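Long-range contacts in Ent-copalyl diphosphate synthase (PDB 5BP8), which is a bacterial synthase of largely helical build, with a domain related to the squalene-hopene cyclase family: residues H47-A55 against E85-L96; R177-L185 against A195-G203. All coordinates share one frame; numbering follows the deposited sequence.

Contact 1 of 2, residues H47-A55 against E85-L96. With SO4 (sulfate ion), chain E.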
ATOM      1  N   HIS A  47     -22.202   4.279  -8.629  1.00 20.16           N
ATOM      2  CA  HIS A  47     -21.563   5.374  -9.372  1.00 19.65           C
ATOM      3  C   HIS A  47     -21.836   6.718  -8.697  1.00 19.98           C
ATOM      4  O   HIS A  47     -20.915   7.501  -8.456  1.00 19.51           O
ATOM      5  CB  HIS A  47     -22.039   5.357 -10.831  1.00 19.46           C
ATOM      6  CG  HIS A  47     -21.489   6.457 -11.684  1.00 19.60           C
ATOM      7  ND1 HIS A  47     -20.198   6.463 -12.164  1.00 19.36           N
ATOM      8  CD2 HIS A  47     -22.076   7.567 -12.179  1.00 20.79           C
ATOM      9  CE1 HIS A  47     -20.007   7.542 -12.893  1.00 20.09           C
ATOM     10  NE2 HIS A  47     -21.137   8.220 -12.934  1.00 21.18           N
ATOM     11  N   ARG A  48     -23.088   6.976  -8.343  1.00 20.24           N
ATOM     12  CA  ARG A  48     -23.415   8.219  -7.635  1.00 22.06           C
ATOM     13  C   ARG A  48     -22.731   8.306  -6.281  1.00 21.27           C
ATOM     14  O   ARG A  48     -22.265   9.374  -5.892  1.00 21.18           O
ATOM     15  CB  ARG A  48     -24.930   8.400  -7.509  1.00 25.13           C
ATOM     16  CG  ARG A  48     -25.530   8.754  -8.869  1.00 28.08           C
ATOM     17  CD  ARG A  48     -27.041   8.658  -8.892  1.00 32.63           C
ATOM     18  NE  ARG A  48     -27.497   7.283  -8.687  1.00 36.35           N
ATOM     19  CZ  ARG A  48     -28.767   6.936  -8.484  1.00 41.26           C
ATOM     20  NH1 ARG A  48     -29.082   5.656  -8.304  1.00 42.25           N
ATOM     21  NH2 ARG A  48     -29.720   7.867  -8.454  1.00 41.19           N
ATOM     22  N   GLU A  49     -22.630   7.189  -5.586  1.00 20.40           N
ATOM     23  CA  GLU A  49     -21.939   7.171  -4.311  0.60 19.88           C
ATOM     24  C   GLU A  49     -20.468   7.535  -4.466  1.00 19.50           C
ATOM     25  O   GLU A  49     -19.871   8.176  -3.567  1.00 18.53           O
ATOM     26  CB  GLU A  49     -22.086   5.792  -3.677  0.60 20.11           C
ATOM     27  CG  GLU A  49     -23.463   5.551  -3.081  0.60 20.85           C
ATOM     28  CD  GLU A  49     -24.543   5.131  -4.093  0.60 21.16           C
ATOM     29  OE1 GLU A  49     -24.337   5.002  -5.347  0.60 19.42           O
ATOM     30  OE2 GLU A  49     -25.662   4.930  -3.589  0.60 23.01           O
ATOM     31  N   ARG A  50     -19.861   7.098  -5.578  1.00 17.56           N
ATOM     32  CA  ARG A  50     -18.449   7.395  -5.846  1.00 17.47           C
ATOM     33  C   ARG A  50     -18.260   8.868  -6.159  1.00 17.04           C
ATOM     34  O   ARG A  50     -17.315   9.485  -5.697  1.00 16.31           O
ATOM     35  CB  ARG A  50     -17.896   6.511  -6.966  1.00 17.05           C
ATOM     36  CG  ARG A  50     -17.727   5.058  -6.522  1.00 17.23           C
ATOM     37  CD  ARG A  50     -16.947   4.212  -7.537  1.00 17.44           C
ATOM     38  NE  ARG A  50     -17.827   3.799  -8.634  1.00 17.79           N
ATOM     39  CZ  ARG A  50     -18.732   2.815  -8.574  1.00 18.07           C
ATOM     40  NH1 ARG A  50     -19.521   2.582  -9.639  1.00 18.42           N
ATOM     41  NH2 ARG A  50     -18.888   2.072  -7.482  1.00 17.81           N
ATOM     42  N   LEU A  51     -19.181   9.456  -6.917  1.00 16.14           N
ATOM     43  CA  LEU A  51     -19.147  10.895  -7.140  1.00 16.88           C
ATOM     44  C   LEU A  51     -19.275  11.649  -5.833  1.00 17.39           C
ATOM     45  O   LEU A  51     -18.532  12.618  -5.591  1.00 17.93           O
ATOM     46  CB  LEU A  51     -20.265  11.319  -8.124  1.00 17.76           C
ATOM     47  CG  LEU A  51     -20.028  10.918  -9.571  1.00 18.29           C
ATOM     48  CD1 LEU A  51     -21.307  11.013 -10.402  1.00 20.05           C
ATOM     49  CD2 LEU A  51     -18.935  11.785 -10.171  1.00 18.96           C
ATOM     50  N   GLY A  52     -20.167  11.174  -4.952  1.00 17.04           N
ATOM     51  CA  GLY A  52     -20.339  11.758  -3.634  1.00 17.88           C
ATOM     52  C   GLY A  52     -19.067  11.707  -2.822  1.00 16.87           C
ATOM     53  O   GLY A  52     -18.698  12.682  -2.165  1.00 16.57           O
ATOM     54  N   TYR A  53     -18.385  10.575  -2.886  1.00 16.55           N
ATOM     55  CA  TYR A  53     -17.128  10.390  -2.162  1.00 16.92           C
ATOM     56  C   TYR A  53     -16.088  11.368  -2.625  1.00 16.72           C
ATOM     57  O   TYR A  53     -15.326  11.931  -1.786  1.00 18.09           O
ATOM     58  CB  TYR A  53     -16.685   8.945  -2.324  1.00 17.65           C
ATOM     59  CG  TYR A  53     -15.365   8.582  -1.705  1.00 17.73           C
ATOM     60  CD1 TYR A  53     -15.284   8.118  -0.388  1.00 18.34           C
ATOM     61  CD2 TYR A  53     -14.215   8.660  -2.435  1.00 18.21           C
ATOM     62  CE1 TYR A  53     -14.059   7.755   0.182  1.00 18.25           C
ATOM     63  CE2 TYR A  53     -12.989   8.271  -1.866  1.00 19.18           C
ATOM     64  CZ  TYR A  53     -12.937   7.833  -0.561  1.00 18.96           C
ATOM     65  OH  TYR A  53     -11.722   7.482   0.005  1.00 19.87           O
ATOM     66  N   LEU A  54     -15.969  11.529  -3.944  1.00 16.71           N
ATOM     67  CA  LEU A  54     -15.038  12.501  -4.495  1.00 17.72           C
ATOM     68  C   LEU A  54     -15.361  13.908  -3.985  1.00 18.43           C
ATOM     69  O   LEU A  54     -14.470  14.622  -3.565  1.00 17.72           O
ATOM     70  CB  LEU A  54     -15.024  12.489  -6.021  1.00 18.19           C
ATOM     71  CG  LEU A  54     -14.526  11.184  -6.668  1.00 18.45           C
ATOM     72  CD1 LEU A  54     -14.558  11.293  -8.181  1.00 19.04           C
ATOM     73  CD2 LEU A  54     -13.123  10.809  -6.191  1.00 18.17           C
ATOM     74  N   ALA A  55     -16.627  14.304  -4.025  1.00 18.35           N
ATOM     75  CA  ALA A  55     -17.009  15.624  -3.509  1.00 20.06           C
ATOM     76  C   ALA A  55     -16.674  15.795  -2.019  1.00 19.97           C
ATOM     77  O   ALA A  55     -16.169  16.854  -1.595  1.00 21.15           O
ATOM     78  CB  ALA A  55     -18.497  15.863  -3.741  1.00 20.07           C
ATOM     79  N   GLU A  85     -17.100  12.732 -16.423  1.00 21.49           N
ATOM     80  CA  GLU A  85     -18.510  12.691 -16.012  1.00 21.65           C
ATOM     81  C   GLU A  85     -19.313  13.869 -16.544  1.00 23.24           C
ATOM     82  O   GLU A  85     -20.439  13.679 -17.063  1.00 22.50           O
ATOM     83  CB  GLU A  85     -18.634  12.645 -14.500  1.00 22.53           C
ATOM     84  CG  GLU A  85     -20.050  12.695 -13.934  1.00 23.92           C
ATOM     85  CD  GLU A  85     -20.916  11.501 -14.305  1.00 26.31           C
ATOM     86  OE1 GLU A  85     -20.371  10.424 -14.582  1.00 27.07           O
ATOM     87  OE2 GLU A  85     -22.154  11.636 -14.306  1.00 28.61           O
ATOM     88  N   LEU A  86     -18.744  15.072 -16.432  1.00 22.45           N
ATOM     89  CA  LEU A  86     -19.419  16.296 -16.895  1.00 24.08           C
ATOM     90  C   LEU A  86     -19.665  16.271 -18.396  1.00 25.95           C
ATOM     91  O   LEU A  86     -20.659  16.834 -18.869  1.00 26.05           O
ATOM     92  CB  LEU A  86     -18.610  17.529 -16.502  1.00 23.10           C
ATOM     93  CG  LEU A  86     -18.805  17.899 -15.042  1.00 23.83           C
ATOM     94  CD1 LEU A  86     -17.635  18.733 -14.546  1.00 24.25           C
ATOM     95  CD2 LEU A  86     -20.124  18.634 -14.873  1.00 25.07           C
ATOM     96  N   ALA A  87     -18.814  15.572 -19.143  1.00 25.45           N
ATOM     97  CA  ALA A  87     -19.010  15.460 -20.595  1.00 29.28           C
ATOM     98  C   ALA A  87     -20.010  14.393 -21.030  1.00 32.58           C
ATOM     99  O   ALA A  87     -20.295  14.303 -22.218  1.00 32.20           O
ATOM    100  CB  ALA A  87     -17.686  15.190 -21.283  1.00 28.52           C
ATOM    101  N   ARG A  88     -20.502  13.558 -20.117  1.00 34.39           N
ATOM    102  CA  ARG A  88     -21.351  12.426 -20.526  1.00 41.06           C
ATOM    103  C   ARG A  88     -22.798  12.652 -20.099  1.00 44.70           C
ATOM    104  O   ARG A  88     -23.082  13.608 -19.381  1.00 44.26           O
ATOM    105  CB  ARG A  88     -20.799  11.086 -19.983  1.00 40.18           C
ATOM    106  CG  ARG A  88     -20.819  10.967 -18.490  1.00 41.56           C
ATOM    107  CD  ARG A  88     -20.735   9.525 -17.994  1.00 42.99           C
ATOM    108  NE  ARG A  88     -19.512   8.814 -18.360  1.00 38.05           N
ATOM    109  CZ  ARG A  88     -18.498   8.510 -17.540  1.00 36.28           C
ATOM    110  NH1 ARG A  88     -18.472   8.858 -16.230  1.00 30.69           N
ATOM    111  NH2 ARG A  88     -17.489   7.838 -18.052  1.00 33.80           N
ATOM    112  N   THR A  89     -23.713  11.793 -20.569  1.00 49.95           N
ATOM    113  CA  THR A  89     -25.088  11.755 -20.026  1.00 54.56           C
ATOM    114  C   THR A  89     -25.102  11.028 -18.661  1.00 56.53           C
ATOM    115  O   THR A  89     -24.168  10.279 -18.339  1.00 56.19           O
ATOM    116  CB  THR A  89     -26.082  11.056 -20.978  1.00 57.24           C
ATOM    117  OG1 THR A  89     -25.720   9.677 -21.138  1.00 60.35           O
ATOM    118  CG2 THR A  89     -26.114  11.747 -22.340  1.00 57.72           C
ATOM    119  N   ASP A  90     -26.151  11.250 -17.872  1.00 54.74           N
ATOM    120  CA  ASP A  90     -26.233  10.702 -16.509  1.00 56.22           C
ATOM    121  C   ASP A  90     -26.481   9.183 -16.436  1.00 58.70           C
ATOM    122  O   ASP A  90     -27.254   8.640 -17.224  1.00 56.25           O
ATOM    123  CB  ASP A  90     -27.339  11.416 -15.719  1.00 56.30           C
ATOM    124  CG  ASP A  90     -26.983  12.853 -15.370  1.00 55.05           C
ATOM    125  OD1 ASP A  90     -25.778  13.173 -15.250  1.00 55.21           O
ATOM    126  OD2 ASP A  90     -27.915  13.657 -15.186  1.00 49.44           O
ATOM    127  N   SER A  91     -25.814   8.524 -15.477  1.00 59.80           N
ATOM    128  CA  SER A  91     -26.027   7.092 -15.230  0.60 61.01           C
ATOM    129  C   SER A  91     -27.369   6.843 -14.525  1.00 63.82           C
ATOM    130  O   SER A  91     -27.954   5.760 -14.654  1.00 68.55           O
ATOM    131  CB  SER A  91     -24.874   6.489 -14.414  0.60 58.45           C
ATOM    132  OG  SER A  91     -23.699   6.394 -15.197  0.60 53.52           O
ATOM    133  N   GLY A  92     -27.843   7.843 -13.785  1.00 65.15           N
ATOM    134  CA  GLY A  92     -29.123   7.785 -13.083  1.00 64.49           C
ATOM    135  C   GLY A  92     -29.439   9.181 -12.579  1.00 63.53           C
ATOM    136  O   GLY A  92     -28.668  10.122 -12.823  1.00 63.35           O
ATOM    137  N   ALA A  93     -30.563   9.326 -11.880  1.00 59.69           N
ATOM    138  CA  ALA A  93     -30.965  10.620 -11.325  1.00 56.72           C
ATOM    139  C   ALA A  93     -29.849  11.180 -10.408  1.00 51.68           C
ATOM    140  O   ALA A  93     -29.529  10.571  -9.387  1.00 48.80           O
ATOM    141  CB  ALA A  93     -32.274  10.477 -10.552  1.00 56.36           C
ATOM    142  N   PRO A  94     -29.257  12.340 -10.774  1.00 51.41           N
ATOM    143  CA  PRO A  94     -28.102  12.825 -10.002  1.00 49.37           C
ATOM    144  C   PRO A  94     -28.506  13.372  -8.633  1.00 47.20           C
ATOM    145  O   PRO A  94     -29.580  13.961  -8.498  1.00 44.31           O
ATOM    146  CB  PRO A  94     -27.548  13.950 -10.883  1.00 50.08           C
ATOM    147  CG  PRO A  94     -28.743  14.476 -11.615  1.00 50.76           C
ATOM    148  CD  PRO A  94     -29.637  13.286 -11.846  1.00 51.73           C
ATOM    149  N   HIS A  95     -27.660  13.159  -7.627  1.00 45.12           N
ATOM    150  CA  HIS A  95     -27.785  13.882  -6.362  1.00 45.01           C
ATOM    151  C   HIS A  95     -26.912  15.141  -6.403  1.00 42.40           C
ATOM    152  O   HIS A  95     -27.147  16.065  -5.643  1.00 40.69           O
ATOM    153  CB  HIS A  95     -27.339  13.043  -5.154  1.00 49.44           C
ATOM    154  CG  HIS A  95     -27.887  11.646  -5.121  1.00 54.99           C
ATOM    155  ND1 HIS A  95     -29.239  11.369  -5.098  1.00 60.33           N
ATOM    156  CD2 HIS A  95     -27.257  10.447  -5.056  1.00 58.38           C
ATOM    157  CE1 HIS A  95     -29.418  10.059  -5.055  1.00 60.63           C
ATOM    158  NE2 HIS A  95     -28.230   9.477  -5.026  1.00 59.02           N
ATOM    159  N   LEU A  96     -25.880  15.143  -7.255  1.00 37.05           N
ATOM    160  CA  LEU A  96     -24.973  16.280  -7.397  1.00 33.71           C
ATOM    161  C   LEU A  96     -25.197  16.848  -8.779  1.00 31.52           C
ATOM    162  O   LEU A  96     -25.135  16.120  -9.775  1.00 30.27           O
ATOM    163  CB  LEU A  96     -23.508  15.838  -7.231  1.00 32.13           C
ATOM    164  CG  LEU A  96     -23.076  15.400  -5.818  1.00 32.63           C
ATOM    165  CD1 LEU A  96     -21.720  14.718  -5.854  1.00 31.99           C
ATOM    166  CD2 LEU A  96     -23.020  16.573  -4.855  1.00 32.13           C
TER
HETATM  167  S   SO4 E 704     -25.687   4.052  -9.253  0.80 38.83           S
HETATM  168  O1  SO4 E 704     -25.594   3.422  -7.887  0.80 38.57           O
HETATM  169  O2  SO4 E 704     -24.785   3.319 -10.167  0.80 32.96           O
HETATM  170  O3  SO4 E 704     -27.085   3.922  -9.708  0.80 38.23           O
HETATM  171  O4  SO4 E 704     -25.360   5.489  -9.093  0.80 31.25           O
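His47 and Glu85 reach for each other from opposite directions, the imidazole presenting an edge to the carboxylate. NE2 of His47 donates to OE1 of Glu85 over 2.9 Å; the acceptor lies in the ring plane, yet the ring meets the oxygen from above the carboxylate plane, the two planes being turned 51° apart. CG of His47 stands anti to the backbone N (chi1 178°), which directs NE2 at Glu85 on the neighbouring helix end. NH1 of Arg88 meets OE1 of Glu85 nearly end-on to its C-O bond, from the side of the carboxylate plane opposite His47, in a salt bridge of 3.0 Å; Arg88 also donates to the carbonyls of Val38 and Ser39. In the conformer described, OG of the poorly ordered Ser91 lies over one face of the His47 ring and bonds to the carbonyl of Pro42, a placement that remains doubtful. Leu51 crosses Glu85 at about a right angle.

Arg48 bends at chi3 (-65°): its NH2 donates to O of Ala93 (2.9 Å), while its NE and NH1 hold O4 (2.8 Å) and O3 (3.0 Å) of a sulfate ion. NE2 of His95 lies over one guanidinium face. CD1 of Leu96 rests across the Leu51-Gly52 backbone and on CB of Ala55 (4.0 Å). The His-carboxylate hydrogen bond thus ties helix 47-57 to the C-terminal end of helix 72-86 and the following loop. Two donors on one oxygen would probably favour a charged Glu85, and the N-H groups at the helix N-terminus (Gly46, His47, Arg48) with the Arg48 side chain form an anion site, filled by a sulfate probably from the crystallisation liquor.

Contact 2 of 2, residues R177-L185 against A195-G203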
ATOM      1  N   ARG A 177       3.148   1.812 -24.407  1.00 19.70           N
ATOM      2  CA  ARG A 177       1.984   1.679 -25.272  1.00 20.12           C
ATOM      3  C   ARG A 177       2.355   1.080 -26.644  1.00 20.74           C
ATOM      4  O   ARG A 177       1.672   0.187 -27.136  1.00 23.11           O
ATOM      5  CB  ARG A 177       1.293   3.027 -25.446  1.00 20.34           C
ATOM      6  CG  ARG A 177       0.512   3.430 -24.213  1.00 20.10           C
ATOM      7  CD  ARG A 177      -0.006   4.845 -24.330  1.00 20.39           C
ATOM      8  NE  ARG A 177      -0.997   5.139 -23.293  1.00 20.91           N
ATOM      9  CZ  ARG A 177      -1.451   6.353 -22.997  1.00 21.24           C
ATOM     10  NH1 ARG A 177      -0.978   7.425 -23.642  1.00 20.88           N
ATOM     11  NH2 ARG A 177      -2.374   6.507 -22.042  1.00 20.17           N
ATOM     12  N   GLU A 178       3.428   1.550 -27.249  1.00 22.24           N
ATOM     13  CA  GLU A 178       3.811   0.999 -28.528  1.00 24.29           C
ATOM     14  C   GLU A 178       4.254  -0.463 -28.363  1.00 23.06           C
ATOM     15  O   GLU A 178       3.848  -1.325 -29.142  1.00 23.53           O
ATOM     16  CB  GLU A 178       4.893   1.833 -29.212  1.00 27.71           C
ATOM     17  CG  GLU A 178       5.188   1.264 -30.596  1.00 31.24           C
ATOM     18  CD  GLU A 178       6.192   2.061 -31.400  1.00 35.07           C
ATOM     19  OE1 GLU A 178       6.723   3.080 -30.886  1.00 38.17           O
ATOM     20  OE2 GLU A 178       6.441   1.637 -32.559  1.00 37.53           O
HETATM   21  N   MSE A 179       5.062  -0.745 -27.340  1.00 22.47           N
HETATM   22  CA  MSE A 179       5.530  -2.117 -27.124  1.00 22.42           C
HETATM   23  C   MSE A 179       4.371  -3.078 -26.972  1.00 22.38           C
HETATM   24  O   MSE A 179       4.416  -4.180 -27.502  1.00 21.17           O
HETATM   25  CB  MSE A 179       6.496  -2.247 -25.939  1.00 22.80           C
HETATM   26  CG  MSE A 179       7.124  -3.651 -25.874  1.00 24.10           C
HETATM   27 SE   MSE A 179       7.897  -4.036 -24.105  0.65 25.11          SE
HETATM   28  CE  MSE A 179       6.227  -4.391 -23.116  1.00 25.05           C
ATOM     29  N   THR A 180       3.323  -2.682 -26.248  1.00 21.70           N
ATOM     30  CA  THR A 180       2.211  -3.578 -25.948  1.00 21.60           C
ATOM     31  C   THR A 180       1.214  -3.779 -27.110  1.00 22.72           C
ATOM     32  O   THR A 180       0.212  -4.473 -26.950  1.00 23.31           O
ATOM     33  CB  THR A 180       1.494  -3.210 -24.610  1.00 22.21           C
ATOM     34  OG1 THR A 180       1.088  -1.840 -24.618  1.00 23.65           O
ATOM     35  CG2 THR A 180       2.428  -3.423 -23.441  1.00 23.32           C
ATOM     36  N   GLU A 181       1.526  -3.233 -28.285  1.00 22.67           N
ATOM     37  CA  GLU A 181       0.883  -3.668 -29.525  1.00 24.08           C
ATOM     38  C   GLU A 181       1.453  -5.009 -30.014  1.00 23.12           C
ATOM     39  O   GLU A 181       0.793  -5.730 -30.775  1.00 21.80           O
ATOM     40  CB  GLU A 181       1.032  -2.597 -30.603  1.00 27.24           C
ATOM     41  CG  GLU A 181       0.393  -1.271 -30.188  1.00 31.29           C
ATOM     42  CD  GLU A 181       0.679  -0.120 -31.130  1.00 37.03           C
ATOM     43  OE1 GLU A 181       1.182  -0.348 -32.261  1.00 43.75           O
ATOM     44  OE2 GLU A 181       0.409   1.032 -30.727  1.00 42.61           O
ATOM     45  N   GLN A 182       2.676  -5.352 -29.577  1.00 21.64           N
ATOM     46  CA  GLN A 182       3.332  -6.564 -30.065  1.00 22.17           C
ATOM     47  C   GLN A 182       3.758  -7.584 -29.013  1.00 21.52           C
ATOM     48  O   GLN A 182       4.142  -8.705 -29.362  1.00 21.49           O
ATOM     49  CB  GLN A 182       4.544  -6.199 -30.938  1.00 23.31           C
ATOM     50  CG  GLN A 182       5.741  -5.651 -30.197  1.00 23.89           C
ATOM     51  CD  GLN A 182       6.962  -5.538 -31.107  1.00 25.19           C
ATOM     52  OE1 GLN A 182       7.757  -6.475 -31.203  1.00 27.31           O
ATOM     53  NE2 GLN A 182       7.087  -4.435 -31.799  1.00 24.81           N
ATOM     54  N   ALA A 183       3.724  -7.191 -27.744  1.00 20.60           N
ATOM     55  CA  ALA A 183       4.149  -8.034 -26.655  1.00 20.88           C
ATOM     56  C   ALA A 183       3.341  -7.699 -25.424  1.00 20.73           C
ATOM     57  O   ALA A 183       2.926  -6.548 -25.251  1.00 22.28           O
ATOM     58  CB  ALA A 183       5.634  -7.831 -26.364  1.00 20.67           C
ATOM     59  N   PRO A 184       3.204  -8.667 -24.521  1.00 20.42           N
ATOM     60  CA  PRO A 184       2.359  -8.410 -23.367  1.00 19.93           C
ATOM     61  C   PRO A 184       2.967  -7.451 -22.367  1.00 19.98           C
ATOM     62  O   PRO A 184       4.185  -7.449 -22.139  1.00 19.24           O
ATOM     63  CB  PRO A 184       2.181  -9.784 -22.742  1.00 20.51           C
ATOM     64  CG  PRO A 184       3.303 -10.610 -23.277  1.00 20.52           C
ATOM     65  CD  PRO A 184       3.673 -10.055 -24.590  1.00 20.47           C
ATOM     66  N   LEU A 185       2.107  -6.625 -21.775  1.00 19.55           N
ATOM     67  CA  LEU A 185       2.488  -5.815 -20.635  1.00 20.25           C
ATOM     68  C   LEU A 185       3.135  -6.716 -19.576  1.00 20.28           C
ATOM     69  O   LEU A 185       2.608  -7.787 -19.303  1.00 19.62           O
ATOM     70  CB  LEU A 185       1.201  -5.186 -20.078  1.00 20.36           C
ATOM     71  CG  LEU A 185       1.336  -4.106 -19.001  1.00 21.63           C
ATOM     72  CD1 LEU A 185       2.100  -2.913 -19.549  1.00 21.69           C
ATOM     73  CD2 LEU A 185      -0.054  -3.680 -18.575  1.00 21.62           C
ATOM     74  N   ALA A 195      -3.559   3.023 -16.973  1.00 17.01           N
ATOM     75  CA  ALA A 195      -2.670   4.077 -17.435  1.00 17.20           C
ATOM     76  C   ALA A 195      -2.240   3.858 -18.878  1.00 17.72           C
ATOM     77  O   ALA A 195      -2.003   4.818 -19.598  1.00 17.74           O
ATOM     78  CB  ALA A 195      -1.442   4.148 -16.563  1.00 17.57           C
ATOM     79  N   VAL A 196      -2.134   2.596 -19.271  1.00 17.14           N
ATOM     80  CA  VAL A 196      -1.745   2.214 -20.600  1.00 17.36           C
ATOM     81  C   VAL A 196      -2.907   2.410 -21.571  1.00 17.35           C
ATOM     82  O   VAL A 196      -2.706   2.939 -22.671  1.00 18.14           O
ATOM     83  CB  VAL A 196      -1.245   0.756 -20.612  1.00 17.80           C
ATOM     84  CG1 VAL A 196      -0.823   0.340 -22.000  1.00 18.66           C
ATOM     85  CG2 VAL A 196      -0.083   0.590 -19.630  1.00 17.80           C
ATOM     86  N   THR A 197      -4.107   2.029 -21.156  1.00 17.13           N
ATOM     87  CA  THR A 197      -5.280   2.116 -21.989  1.00 18.91           C
ATOM     88  C   THR A 197      -6.524   2.229 -21.149  1.00 19.41           C
ATOM     89  O   THR A 197      -6.594   1.617 -20.098  1.00 19.05           O
ATOM     90  CB  THR A 197      -5.426   0.883 -22.933  1.00 19.49           C
ATOM     91  OG1 THR A 197      -6.593   1.049 -23.773  1.00 20.97           O
ATOM     92  CG2 THR A 197      -5.549  -0.407 -22.163  1.00 20.70           C
ATOM     93  N   ARG A 198      -7.497   3.008 -21.629  1.00 20.13           N
ATOM     94  CA  ARG A 198      -8.784   3.127 -20.968  1.00 21.51           C
ATOM     95  C   ARG A 198      -9.680   1.943 -21.251  1.00 21.59           C
ATOM     96  O   ARG A 198     -10.658   1.725 -20.533  1.00 21.19           O
ATOM     97  CB  ARG A 198      -9.516   4.401 -21.433  1.00 22.12           C
ATOM     98  CG  ARG A 198      -8.786   5.670 -21.060  1.00 24.39           C
ATOM     99  CD  ARG A 198      -9.537   6.869 -21.591  1.00 25.06           C
ATOM    100  NE  ARG A 198     -10.830   6.978 -20.944  1.00 24.54           N
ATOM    101  CZ  ARG A 198     -11.089   7.744 -19.883  1.00 25.34           C
ATOM    102  NH1 ARG A 198     -10.141   8.475 -19.294  1.00 25.51           N
ATOM    103  NH2 ARG A 198     -12.307   7.768 -19.393  1.00 23.22           N
ATOM    104  N   ASP A 199      -9.382   1.224 -22.336  1.00 20.79           N
ATOM    105  CA  ASP A 199     -10.226   0.151 -22.819  1.00 21.57           C
ATOM    106  C   ASP A 199      -9.374  -0.751 -23.690  1.00 20.88           C
ATOM    107  O   ASP A 199      -9.128  -0.455 -24.842  1.00 20.21           O
ATOM    108  CB  ASP A 199     -11.413   0.727 -23.609  1.00 22.17           C
ATOM    109  CG  ASP A 199     -12.377  -0.323 -24.091  1.00 24.08           C
ATOM    110  OD1 ASP A 199     -12.014  -1.511 -24.192  1.00 24.09           O
ATOM    111  OD2 ASP A 199     -13.536   0.052 -24.433  1.00 27.23           O
ATOM    112  N   GLY A 200      -8.874  -1.822 -23.105  1.00 20.52           N
ATOM    113  CA  GLY A 200      -8.015  -2.759 -23.820  1.00 20.51           C
ATOM    114  C   GLY A 200      -7.375  -3.743 -22.876  1.00 19.94           C
ATOM    115  O   GLY A 200      -7.514  -3.628 -21.668  1.00 18.96           O
ATOM    116  N   THR A 201      -6.703  -4.750 -23.421  1.00 20.67           N
ATOM    117  CA  THR A 201      -6.219  -5.869 -22.597  1.00 20.24           C
ATOM    118  C   THR A 201      -4.705  -5.912 -22.532  1.00 21.21           C
ATOM    119  O   THR A 201      -4.135  -6.160 -21.460  1.00 20.71           O
ATOM    120  CB  THR A 201      -6.766  -7.198 -23.129  1.00 22.06           C
ATOM    121  OG1 THR A 201      -6.454  -7.323 -24.527  1.00 20.68           O
ATOM    122  CG2 THR A 201      -8.288  -7.200 -22.969  1.00 22.79           C
ATOM    123  N   ARG A 202      -4.034  -5.718 -23.674  1.00 20.45           N
ATOM    124  CA  ARG A 202      -2.562  -5.532 -23.669  1.00 21.36           C
ATOM    125  C   ARG A 202      -1.753  -6.710 -23.088  1.00 20.81           C
ATOM    126  O   ARG A 202      -0.611  -6.548 -22.599  1.00 20.83           O
ATOM    127  CB  ARG A 202      -2.191  -4.263 -22.909  1.00 23.14           C
ATOM    128  CG  ARG A 202      -2.896  -3.014 -23.386  1.00 25.64           C
ATOM    129  CD  ARG A 202      -2.181  -2.466 -24.586  1.00 27.16           C
ATOM    130  NE  ARG A 202      -2.921  -1.440 -25.283  1.00 29.15           N
ATOM    131  CZ  ARG A 202      -2.366  -0.510 -26.038  1.00 30.21           C
ATOM    132  NH1 ARG A 202      -1.044  -0.449 -26.174  1.00 29.41           N
ATOM    133  NH2 ARG A 202      -3.136   0.378 -26.638  1.00 30.80           N
ATOM    134  N   GLY A 203      -2.318  -7.899 -23.178  1.00 20.61           N
ATOM    135  CA  GLY A 203      -1.698  -9.097 -22.655  1.00 22.02           C
ATOM    136  C   GLY A 203      -1.863  -9.326 -21.165  1.00 23.04           C
ATOM    137  O   GLY A 203      -1.331 -10.294 -20.634  1.00 23.26           O
TER
HETATM  138  O   HOH W   1      -0.999   1.837 -28.493  1.00 37.35           O
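The backbones of 177-185 and 195-203 draw together towards their ends, from 6.0 Å between the CA atoms of Arg177 and Val196 to 4.2 Å between those of Pro184 and Gly203, and are joined by a backbone hydrogen bond from N of Leu185 to O of Arg202 (2.8 Å). Arg177, extended from CG to NE, slides past Val196 in the opposite direction and brings NE to O of Val196 at 2.9 Å, tilted out of the carbonyl plane; its NH2 adds a weak bond to O of Ala195. Arg202 crosses Thr180 at about a right angle. A bend at chi2 (-82°) turns its chain so that NH1 of Arg202 donates to OG1 of Thr180 over 3.0 Å, with the acceptor in the guanidinium plane. OG1 of Thr180 also hydrogen-bonds to O of Val176, and a water joins NH2 of Arg202 to OE2 of Glu181. Alongside, Leu185 and Val196 meet tip to tip, CD1 of Leu185 to CG2 of Val196 at 4.1 Å. The contact thus ties the C-terminal end of helix 171-179 and the chain after it to the end of short helix 193-196, whose Leu193 touches both Leu185 and Arg202, while Ser133 and Phe129 of helix 127-144 meet Arg177 and Ala195.

Overall arrangement
Contacts 1 and 2 follow one another along the chain and share no helix; their centres lie 29 Å apart, and their nearest atoms, about 5 Å apart, do not touch. Both are partly buried, with centres 27 and 24 Å from that of the chain, so neither belongs to its deep core. Contact 1 sets the start and flank of helix 47-57 against another helix's end and its following loop, and side-chain charge, a shared carboxylate and an anion dominate. Contact 2 pairs two helix ends and the loops after them, where arginines serve mainly backbone carbonyls and a hydroxyl. Ser39, bonded to Arg88 through its carbonyl and to Arg198 through its hydroxyl, links the two neighbourhoods.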